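Local coordinates for CheC-like superfamily protein (Shewanella oneidensis, PDB 3H2D), which belongs to the CheX family of chemotaxis proteins and probably removes the phosphoryl group from the response regulator CheY, at residues B[16-19]-B[20-24]; B[60-63]-B[64-68]. All coordinates share one frame; numbering follows the deposited sequence.

Contact 1: B[16-19]-B[20-24]; sequences NVIS and TMASL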
ATOM      1  N   ASN B  16      -2.114  21.914   1.396  1.00 28.62           N
ATOM      2  CA  ASN B  16      -1.455  22.649   0.298  1.00 30.54           C
ATOM      3  C   ASN B  16      -1.854  22.204  -1.098  1.00 30.11           C
ATOM      4  O   ASN B  16      -2.175  23.021  -1.942  1.00 33.06           O
ATOM      5  CB  ASN B  16       0.080  22.544   0.394  1.00 30.96           C
ATOM      6  CG  ASN B  16       0.648  23.407   1.439  1.00 32.09           C
ATOM      7  OD1 ASN B  16      -0.036  24.256   1.997  1.00 36.82           O
ATOM      8  ND2 ASN B  16       1.920  23.174   1.764  1.00 32.08           N
ATOM      9  N   VAL B  17      -1.816  20.905  -1.354  1.00 29.39           N
ATOM     10  CA  VAL B  17      -2.141  20.383  -2.672  1.00 30.00           C
ATOM     11  C   VAL B  17      -3.634  20.614  -3.001  1.00 33.17           C
ATOM     12  O   VAL B  17      -3.970  21.231  -4.011  1.00 33.87           O
ATOM     13  CB  VAL B  17      -1.763  18.893  -2.790  1.00 30.31           C
ATOM     14  CG1 VAL B  17      -2.158  18.339  -4.143  1.00 33.76           C
ATOM     15  CG2 VAL B  17      -0.240  18.724  -2.579  1.00 32.31           C
ATOM     16  N   ILE B  18      -4.511  20.192  -2.099  1.00 33.98           N
ATOM     17  CA  ILE B  18      -5.952  20.182  -2.365  1.00 34.85           C
ATOM     18  C   ILE B  18      -6.560  21.584  -2.298  1.00 35.38           C
ATOM     19  O   ILE B  18      -7.249  22.029  -3.228  1.00 34.59           O
ATOM     20  CB  ILE B  18      -6.665  19.190  -1.430  1.00 35.45           C
ATOM     21  CG1 ILE B  18      -6.044  17.804  -1.546  1.00 32.21           C
ATOM     22  CG2 ILE B  18      -8.153  19.130  -1.757  1.00 37.09           C
ATOM     23  CD1 ILE B  18      -6.001  17.219  -2.972  1.00 31.10           C
ATOM     24  N   SER B  19      -6.264  22.316  -1.239  1.00 36.64           N
ATOM     25  CA  SER B  19      -6.860  23.623  -1.060  1.00 40.45           C
ATOM     26  C   SER B  19      -6.320  24.653  -2.011  1.00 41.69           C
ATOM     27  O   SER B  19      -7.117  25.422  -2.542  1.00 42.56           O
ATOM     28  CB  SER B  19      -6.779  24.085   0.407  1.00 42.67           C
ATOM     29  OG  SER B  19      -7.512  23.180   1.247  1.00 49.42           O
ATOM     30  N   THR B  20      -5.013  24.678  -2.289  1.00 42.06           N
ATOM     31  CA  THR B  20      -4.519  25.611  -3.301  1.00 43.42           C
ATOM     32  C   THR B  20      -4.511  25.022  -4.707  1.00 44.41           C
ATOM     33  O   THR B  20      -5.191  25.542  -5.575  1.00 46.18           O
ATOM     34  CB  THR B  20      -3.129  26.241  -2.971  1.00 44.88           C
ATOM     35  OG1 THR B  20      -2.083  25.385  -3.447  1.00 47.18           O
ATOM     36  CG2 THR B  20      -2.987  26.481  -1.474  1.00 42.08           C
HETATM   37  N   MSE B  21      -3.767  23.943  -4.952  1.00 44.08           N
HETATM   38  CA  MSE B  21      -3.660  23.402  -6.321  1.00 42.78           C
HETATM   39  C   MSE B  21      -5.002  22.860  -6.873  1.00 43.91           C
HETATM   40  O   MSE B  21      -5.221  22.844  -8.098  1.00 45.16           O
HETATM   41  CB  MSE B  21      -2.553  22.324  -6.429  1.00 43.63           C
HETATM   42  CG  MSE B  21      -1.111  22.811  -6.753  1.00 39.23           C
HETATM   43 SE   MSE B  21       0.180  21.445  -6.180  0.75 40.31          SE
HETATM   44  CE  MSE B  21       1.562  22.608  -5.405  1.00 45.48           C
ATOM     45  N   ALA B  22      -5.887  22.395  -5.992  1.00 41.37           N
ATOM     46  CA  ALA B  22      -7.190  21.884  -6.408  1.00 39.24           C
ATOM     47  C   ALA B  22      -8.348  22.821  -6.048  1.00 38.86           C
ATOM     48  O   ALA B  22      -9.511  22.461  -6.267  1.00 39.39           O
ATOM     49  CB  ALA B  22      -7.438  20.447  -5.846  1.00 36.84           C
ATOM     50  N   SER B  23      -8.028  23.992  -5.490  1.00 37.21           N
ATOM     51  CA  SER B  23      -9.013  24.960  -5.015  1.00 38.92           C
ATOM     52  C   SER B  23     -10.220  24.322  -4.311  1.00 39.80           C
ATOM     53  O   SER B  23     -11.356  24.746  -4.518  1.00 40.53           O
ATOM     54  CB  SER B  23      -9.507  25.824  -6.174  1.00 40.15           C
ATOM     55  OG  SER B  23      -8.428  26.407  -6.881  1.00 45.20           O
ATOM     56  N   LEU B  24      -9.979  23.316  -3.478  1.00 37.61           N
ATOM     57  CA  LEU B  24     -11.061  22.577  -2.835  1.00 37.85           C
ATOM     58  C   LEU B  24     -10.794  22.561  -1.325  1.00 38.44           C
ATOM     59  O   LEU B  24      -9.809  21.980  -0.890  1.00 40.55           O
ATOM     60  CB  LEU B  24     -11.098  21.149  -3.414  1.00 37.77           C
ATOM     61  CG  LEU B  24     -12.333  20.281  -3.144  1.00 39.06           C
ATOM     62  CD1 LEU B  24     -12.466  19.180  -4.172  1.00 38.21           C
ATOM     63  CD2 LEU B  24     -12.273  19.699  -1.728  1.00 39.53           C
TER
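T20 OG1 donates to N16 O at 2.8 Å near the C-terminal end of helix 8-21, lying in the carbonyl plane with a C=O...donor angle of 158°. With chi1 at 87°, OG1 sits between the backbone N and carbonyl carbon of T20 and turns back onto the preceding turn. T20 N reaches N16 O only weakly, at 3.3 Å. The N-H of A22 is shared between V17 O and I18 O in two weak bonds, consistent with the widened, pi-type turn at 16-19. I18 O is also the acceptor for L24 N, at 3.0 Å and with a nearly straight N-H...O angle of 163°. S23, which has positive phi, makes the reversal, and S23 N bonds to T20 O at 3.2 Å. This resembles a Schellman ending, except that the closing bond from L24 runs to I18, one residue further back than in the standard motif. S19 OG adds a weak bond to L24 O at 3.4 Å, and a CA-H...O contact joins S23 CA to S19 O at 3.2 Å. On the buried side, I18 CG2 lies 3.9 Å from L24 CB, the two side chains running side by side. A22 O is satisfied from outside, by the N73 side chain of helix 64-75, while V17 and M21 both touch M96 of helix 84-107. The carbonyls of N16, V17 and I18 are thus met by a hydroxyl, by one amide shared weakly between two oxygens, and by one straight bond from beyond the turn, whereas within the two segments S19 O gets only a CA-H contact; the pairings of A22 N with V17 O and L24 N with I18 O, five and six residues apart, imply a last turn that widens.

Contact 2: B[60-63]-B[64-68]; sequences ITFE and QKLVL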
ATOM      1  N   ILE B  60      -3.429   7.701   2.063  1.00 22.69           N
ATOM      2  CA  ILE B  60      -4.350   8.804   1.837  1.00 22.42           C
ATOM      3  C   ILE B  60      -5.526   8.187   1.077  1.00 22.80           C
ATOM      4  O   ILE B  60      -5.368   7.747  -0.030  1.00 23.61           O
ATOM      5  CB  ILE B  60      -3.724   9.923   0.982  1.00 21.53           C
ATOM      6  CG1 ILE B  60      -2.380  10.393   1.545  1.00 25.04           C
ATOM      7  CG2 ILE B  60      -4.650  11.140   0.841  1.00 25.40           C
ATOM      8  CD1 ILE B  60      -1.599  11.289   0.500  1.00 26.36           C
ATOM      9  N   THR B  61      -6.704   8.248   1.664  1.00 22.11           N
ATOM     10  CA  THR B  61      -7.876   7.549   1.145  1.00 23.48           C
ATOM     11  C   THR B  61      -8.939   8.568   0.796  1.00 22.96           C
ATOM     12  O   THR B  61      -9.120   9.506   1.570  1.00 23.01           O
ATOM     13  CB  THR B  61      -8.388   6.566   2.214  1.00 24.53           C
ATOM     14  OG1 THR B  61      -7.363   5.573   2.468  1.00 24.17           O
ATOM     15  CG2 THR B  61      -9.715   5.866   1.778  1.00 23.94           C
ATOM     16  N   PHE B  62      -9.588   8.393  -0.360  1.00 20.77           N
ATOM     17  CA  PHE B  62     -10.616   9.298  -0.880  1.00 21.61           C
ATOM     18  C   PHE B  62     -11.898   8.555  -1.282  1.00 22.22           C
ATOM     19  O   PHE B  62     -11.829   7.476  -1.891  1.00 23.45           O
ATOM     20  CB  PHE B  62     -10.156  10.031  -2.148  1.00 23.53           C
ATOM     21  CG  PHE B  62      -8.885  10.831  -2.016  1.00 24.64           C
ATOM     22  CD1 PHE B  62      -7.659  10.235  -2.276  1.00 23.98           C
ATOM     23  CD2 PHE B  62      -8.907  12.181  -1.691  1.00 26.68           C
ATOM     24  CE1 PHE B  62      -6.474  10.987  -2.179  1.00 29.90           C
ATOM     25  CE2 PHE B  62      -7.729  12.927  -1.621  1.00 25.48           C
ATOM     26  CZ  PHE B  62      -6.525  12.319  -1.882  1.00 23.09           C
ATOM     27  N   GLU B  63     -13.068   9.161  -1.041  1.00 24.42           N
ATOM     28  CA  GLU B  63     -14.296   8.719  -1.694  1.00 23.37           C
ATOM     29  C   GLU B  63     -14.292   9.133  -3.145  1.00 22.05           C
ATOM     30  O   GLU B  63     -13.660  10.120  -3.505  1.00 21.75           O
ATOM     31  CB  GLU B  63     -15.550   9.282  -0.972  1.00 23.29           C
ATOM     32  CG  GLU B  63     -15.753   8.564   0.332  1.00 24.61           C
ATOM     33  CD  GLU B  63     -16.822   9.146   1.203  1.00 25.26           C
ATOM     34  OE1 GLU B  63     -17.184  10.325   1.007  1.00 22.91           O
ATOM     35  OE2 GLU B  63     -17.261   8.417   2.124  1.00 31.63           O
ATOM     36  N   GLN B  64     -14.997   8.378  -3.973  1.00 22.10           N
ATOM     37  CA  GLN B  64     -14.978   8.593  -5.411  1.00 22.12           C
ATOM     38  C   GLN B  64     -15.386   9.990  -5.820  1.00 23.33           C
ATOM     39  O   GLN B  64     -14.743  10.590  -6.693  1.00 22.55           O
ATOM     40  CB  GLN B  64     -15.861   7.572  -6.118  1.00 23.09           C
ATOM     41  CG  GLN B  64     -15.941   7.815  -7.620  1.00 23.21           C
ATOM     42  CD  GLN B  64     -16.527   6.672  -8.400  1.00 25.11           C
ATOM     43  OE1 GLN B  64     -16.146   5.535  -8.231  1.00 27.99           O
ATOM     44  NE2 GLN B  64     -17.475   6.992  -9.292  1.00 29.10           N
ATOM     45  N   LYS B  65     -16.499  10.511  -5.284  1.00 22.47           N
ATOM     46  CA  LYS B  65     -16.968  11.846  -5.758  1.00 23.97           C
ATOM     47  C   LYS B  65     -15.925  12.959  -5.436  1.00 23.80           C
ATOM     48  O   LYS B  65     -15.699  13.897  -6.227  1.00 20.71           O
ATOM     49  CB  LYS B  65     -18.339  12.177  -5.162  1.00 24.99           C
ATOM     50  CG  LYS B  65     -18.982  13.432  -5.713  1.00 25.93           C
ATOM     51  CD  LYS B  65     -20.172  13.826  -4.859  1.00 31.51           C
ATOM     52  CE  LYS B  65     -20.852  15.080  -5.333  1.00 31.33           C
ATOM     53  NZ  LYS B  65     -21.655  14.826  -6.588  1.00 37.97           N
ATOM     54  N   LEU B  66     -15.272  12.808  -4.294  1.00 23.38           N
ATOM     55  CA  LEU B  66     -14.235  13.736  -3.880  1.00 21.77           C
ATOM     56  C   LEU B  66     -13.020  13.678  -4.796  1.00 23.03           C
ATOM     57  O   LEU B  66     -12.573  14.739  -5.261  1.00 23.44           O
ATOM     58  CB  LEU B  66     -13.840  13.532  -2.427  1.00 20.03           C
ATOM     59  CG  LEU B  66     -12.649  14.342  -1.875  1.00 20.77           C
ATOM     60  CD1 LEU B  66     -12.774  15.847  -2.075  1.00 21.39           C
ATOM     61  CD2 LEU B  66     -12.357  14.002  -0.391  1.00 22.58           C
ATOM     62  N   VAL B  67     -12.488  12.484  -5.058  1.00 23.10           N
ATOM     63  CA  VAL B  67     -11.282  12.394  -5.890  1.00 23.53           C
ATOM     64  C   VAL B  67     -11.586  12.868  -7.331  1.00 20.97           C
ATOM     65  O   VAL B  67     -10.729  13.459  -7.984  1.00 21.64           O
ATOM     66  CB  VAL B  67     -10.693  10.972  -5.918  1.00 22.34           C
ATOM     67  CG1 VAL B  67     -11.447  10.079  -6.832  1.00 25.61           C
ATOM     68  CG2 VAL B  67      -9.149  10.966  -6.249  1.00 25.40           C
ATOM     69  N   LEU B  68     -12.783  12.568  -7.835  1.00 22.31           N
ATOM     70  CA  LEU B  68     -13.181  13.067  -9.147  1.00 23.04           C
ATOM     71  C   LEU B  68     -13.323  14.594  -9.204  1.00 21.35           C
ATOM     72  O   LEU B  68     -13.027  15.210 -10.245  1.00 20.90           O
ATOM     73  CB  LEU B  68     -14.433  12.375  -9.647  1.00 22.65           C
ATOM     74  CG  LEU B  68     -14.313  10.871  -9.945  1.00 24.25           C
ATOM     75  CD1 LEU B  68     -15.684  10.338 -10.347  1.00 23.24           C
ATOM     76  CD2 LEU B  68     -13.275  10.625 -11.076  1.00 20.92           C
TER
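F62, the last residue of strand 54-62, packs its ring against the first turn of helix 64-75, with V67 CG2 over one face and L66 CD2 at the edge near the ring plane. The closest side-chain approaches are F62 CB to V67 CB at 3.9 Å and F62 CD2 to L66 CD2 at 4.1 Å. L66 carries its CG anti to the backbone N (chi1 174°), and it is the CD2 branch beyond that meets the ring edge. Beside this apolar cluster, V67 N donates to E63 O at 3.1 Å with an N-H...O angle of 167°, and L68 N follows to Q64 O at 3.0 Å, so the helical bonding starts directly from the N-cap residue E63. Polar anchoring comes from partners beyond the two segments. The carboxylate of E63 leads away from the helix, where OE1 accepts T146 N and OE2 bonds a glycerol that probably came from the crystallisation liquor. The N-H of Q64, at the start of the helix, is taken up by D42 OD2. The loose part is K65, which is exposed and whose side chain extends away from the strand, making almost no contact with it. Strand and helix segments meet at 103°, their axes 8.2 Å apart at closest, so the chain turns sharply over a single residue. F62 and L66 both touch A147 of strand 145-153, F62 and V67 touch V43 of strand 43-51, and V67 also reaches V86 and V90 of helix 84-107, which places the F62, L66 and V67 side chains between the sheet and the helices packed on it.

Overall arrangement
Contact 1 precedes contact 2 along the chain, and their centres lie about 14 Å apart. The first ends helix 8-21; the second joins strand 54-62, inside the six-stranded antiparallel sheet, to helix 64-75. They meet directly where L24 CD2 packs on L66 CD1 at 3.9 Å. Helix 64-75 links them further: it begins in contact 2, and its later residues I70 and M74 touch I18 and A22 of contact 1. Helix 84-107 also borders both. Together they tie the end of the N-terminal helix to the strand-helix turn of this CheX-family fold.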